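Local coordinates for protein putative alpha-L-fucosidase (Bacteroides thetaiotaomicron VPI-5482, PDB 3GZA) that is probably an alpha-L-fucosidase of glycoside hydrolase family 29, cleaving alpha-linked L-fucose from glycans, at residues K164-L169 with E196-K201. Sequence-based numbering, arbitrary orientation.
Sequences KMVTEL and EPIVNK. With EDO (1,2-ethanediol), chain K.
Between Val166 and Thr167 on one helix and Ile198 and Val199 on the other no flat group offers a face or an edge; branched aliphatic tips and one hydroxyl do the touching. Val166 sends CG1, anti to its backbone N (chi1 172°), across to CG2 of Ile198 at 4.0 Å and to CG2 of Val199 at 4.2 Å. Ile198 lies about perpendicular to the Thr167 side chain, its CG2 3.5 Å and its CD1 3.6 Å from Thr167 OG1. That hydroxyl is hydrogen-bonded to Glu163 O and makes only van der Waals contact with the Ile198 methyls. The axes of the two short segments approach to 9.7 Å, 13° from parallel, consistent with neighbouring outer helices of a TIM barrel; Val166 also meets Ile129 and Val199 meets Phe208 on barrel strands. Lys164 starts away from 196-201, and its extended chain brings NZ to O1 of an ethanediol (2.9 Å), probably from the crystallisation liquor and also hydrogen-bonded to Glu49 of the second subunit. Replacing Lys164 by an alanine is likely to leave that O1 without its ammonium donor. With no hydrogen bond or salt bridge between them, 164-169 and 196-201 are joined by modest van der Waals packing, apolar except for the Thr167 hydroxyl.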
loop_
_atom_site.group_PDB
_atom_site.type_symbol
_atom_site.label_atom_id
_atom_site.label_comp_id
_atom_site.label_asym_id
_atom_site.label_seq_id
_atom_site.Cartn_x
_atom_site.Cartn_y
_atom_site.Cartn_z
ATOM N N LYS A 164 -2.020 -13.621 5.939
ATOM C CA LYS A 164 -3.319 -13.323 5.321
ATOM C C LYS A 164 -3.299 -13.429 3.794
ATOM O O LYS A 164 -4.260 -13.943 3.215
ATOM C CB LYS A 164 -3.838 -11.972 5.774
ATOM C CG LYS A 164 -4.314 -11.965 7.222
ATOM C CD LYS A 164 -4.747 -10.581 7.610
ATOM C CE LYS A 164 -5.337 -10.488 8.998
ATOM N NZ LYS A 164 -5.694 -9.025 9.244
HETATM N N MSE A 165 -2.232 -12.993 3.157
HETATM C CA MSE A 165 -2.087 -13.112 1.705
HETATM C C MSE A 165 -2.073 -14.585 1.314
HETATM O O MSE A 165 -2.771 -15.004 0.398
HETATM C CB MSE A 165 -0.842 -12.410 1.180
HETATM C CG MSE A 165 -0.919 -10.869 1.247
HETATM SE SE MSE A 165 0.549 -10.028 0.331
HETATM C CE MSE A 165 2.009 -10.519 1.408
ATOM N N VAL A 166 -1.296 -15.372 2.054
ATOM C CA VAL A 166 -1.211 -16.814 1.804
ATOM C C VAL A 166 -2.570 -17.434 1.986
ATOM O O VAL A 166 -2.971 -18.286 1.220
ATOM C CB VAL A 166 -0.125 -17.448 2.669
ATOM C CG1 VAL A 166 -0.116 -18.997 2.597
ATOM C CG2 VAL A 166 1.273 -16.924 2.285
ATOM N N THR A 167 -3.301 -16.993 2.984
ATOM C CA THR A 167 -4.635 -17.567 3.233
ATOM C C THR A 167 -5.551 -17.276 2.039
ATOM O O THR A 167 -6.296 -18.171 1.583
ATOM C CB THR A 167 -5.244 -17.026 4.538
ATOM O OG1 THR A 167 -4.387 -17.364 5.633
ATOM C CG2 THR A 167 -6.635 -17.661 4.829
ATOM N N GLU A 168 -5.526 -16.054 1.541
ATOM C CA GLU A 168 -6.376 -15.724 0.369
ATOM C C GLU A 168 -6.040 -16.646 -0.784
ATOM O O GLU A 168 -6.940 -17.187 -1.468
ATOM C CB GLU A 168 -6.184 -14.260 -0.063
ATOM C CG GLU A 168 -6.743 -13.251 0.898
ATOM C CD GLU A 168 -6.569 -11.815 0.462
ATOM O OE1 GLU A 168 -5.645 -11.529 -0.314
ATOM O OE2 GLU A 168 -7.368 -10.963 0.958
ATOM N N LEU A 169 -4.751 -16.748 -1.081
ATOM C CA LEU A 169 -4.282 -17.542 -2.222
ATOM C C LEU A 169 -4.563 -19.016 -2.090
ATOM O O LEU A 169 -4.798 -19.702 -3.100
ATOM C CB LEU A 169 -2.826 -17.227 -2.514
ATOM C CG LEU A 169 -2.573 -15.785 -2.990
ATOM C CD1 LEU A 169 -1.106 -15.320 -2.821
ATOM C CD2 LEU A 169 -3.098 -15.502 -4.451
ATOM N N GLU A 196 3.180 -22.606 7.178
ATOM C CA GLU A 196 3.028 -24.027 6.953
ATOM C C GLU A 196 1.667 -24.502 7.471
ATOM O O GLU A 196 0.998 -25.281 6.777
ATOM C CB GLU A 196 4.188 -24.849 7.552
ATOM C CG GLU A 196 4.108 -26.270 7.104
ATOM C CD GLU A 196 4.899 -27.240 7.955
ATOM O OE1 GLU A 196 5.756 -26.823 8.790
ATOM O OE2 GLU A 196 4.648 -28.464 7.783
ATOM N N PRO A 197 1.217 -24.025 8.643
ATOM C CA PRO A 197 -0.106 -24.491 9.081
ATOM C C PRO A 197 -1.240 -24.071 8.186
ATOM O O PRO A 197 -2.260 -24.771 8.123
ATOM C CB PRO A 197 -0.279 -23.832 10.446
ATOM C CG PRO A 197 1.090 -23.557 10.909
ATOM C CD PRO A 197 1.857 -23.202 9.705
ATOM N N ILE A 198 -1.087 -22.923 7.548
ATOM C CA ILE A 198 -2.119 -22.410 6.615
ATOM C C ILE A 198 -2.185 -23.315 5.382
ATOM O O ILE A 198 -3.263 -23.755 4.975
ATOM C CB ILE A 198 -1.839 -20.968 6.206
ATOM C CG1 ILE A 198 -1.888 -20.043 7.402
ATOM C CG2 ILE A 198 -2.866 -20.469 5.153
ATOM C CD1 ILE A 198 -1.320 -18.671 7.053
ATOM N N VAL A 199 -1.026 -23.639 4.836
ATOM C CA VAL A 199 -0.958 -24.506 3.658
ATOM C C VAL A 199 -1.457 -25.902 4.064
ATOM O O VAL A 199 -2.262 -26.542 3.356
ATOM C CB VAL A 199 0.445 -24.507 3.042
ATOM C CG1 VAL A 199 0.498 -25.539 1.866
ATOM C CG2 VAL A 199 0.841 -23.112 2.599
ATOM N N ASN A 200 -1.112 -26.384 5.255
ATOM C CA ASN A 200 -1.572 -27.712 5.638
ATOM C C ASN A 200 -3.078 -27.791 5.797
ATOM O O ASN A 200 -3.699 -28.779 5.451
ATOM C CB ASN A 200 -0.932 -28.137 6.962
ATOM C CG ASN A 200 0.487 -28.639 6.794
ATOM O OD1 ASN A 200 0.877 -29.093 5.692
ATOM N ND2 ASN A 200 1.258 -28.609 7.895
ATOM N N LYS A 201 -3.667 -26.740 6.345
ATOM C CA LYS A 201 -5.098 -26.743 6.565
ATOM C C LYS A 201 -5.892 -26.631 5.276
ATOM O O LYS A 201 -6.842 -27.406 5.046
ATOM C CB LYS A 201 -5.475 -25.589 7.475
ATOM C CG LYS A 201 -6.958 -25.477 7.759
ATOM C CD LYS A 201 -7.264 -24.414 8.761
ATOM C CE LYS A 201 -8.766 -24.375 9.088
ATOM N NZ LYS A 201 -9.056 -23.310 10.090
HETATM C C1 EDO K . -1.850 -7.768 9.166
HETATM O O1 EDO K . -3.006 -8.277 9.941
HETATM C C2 EDO K . -2.494 -7.307 7.823
HETATM O O2 EDO K . -2.971 -5.993 7.878
#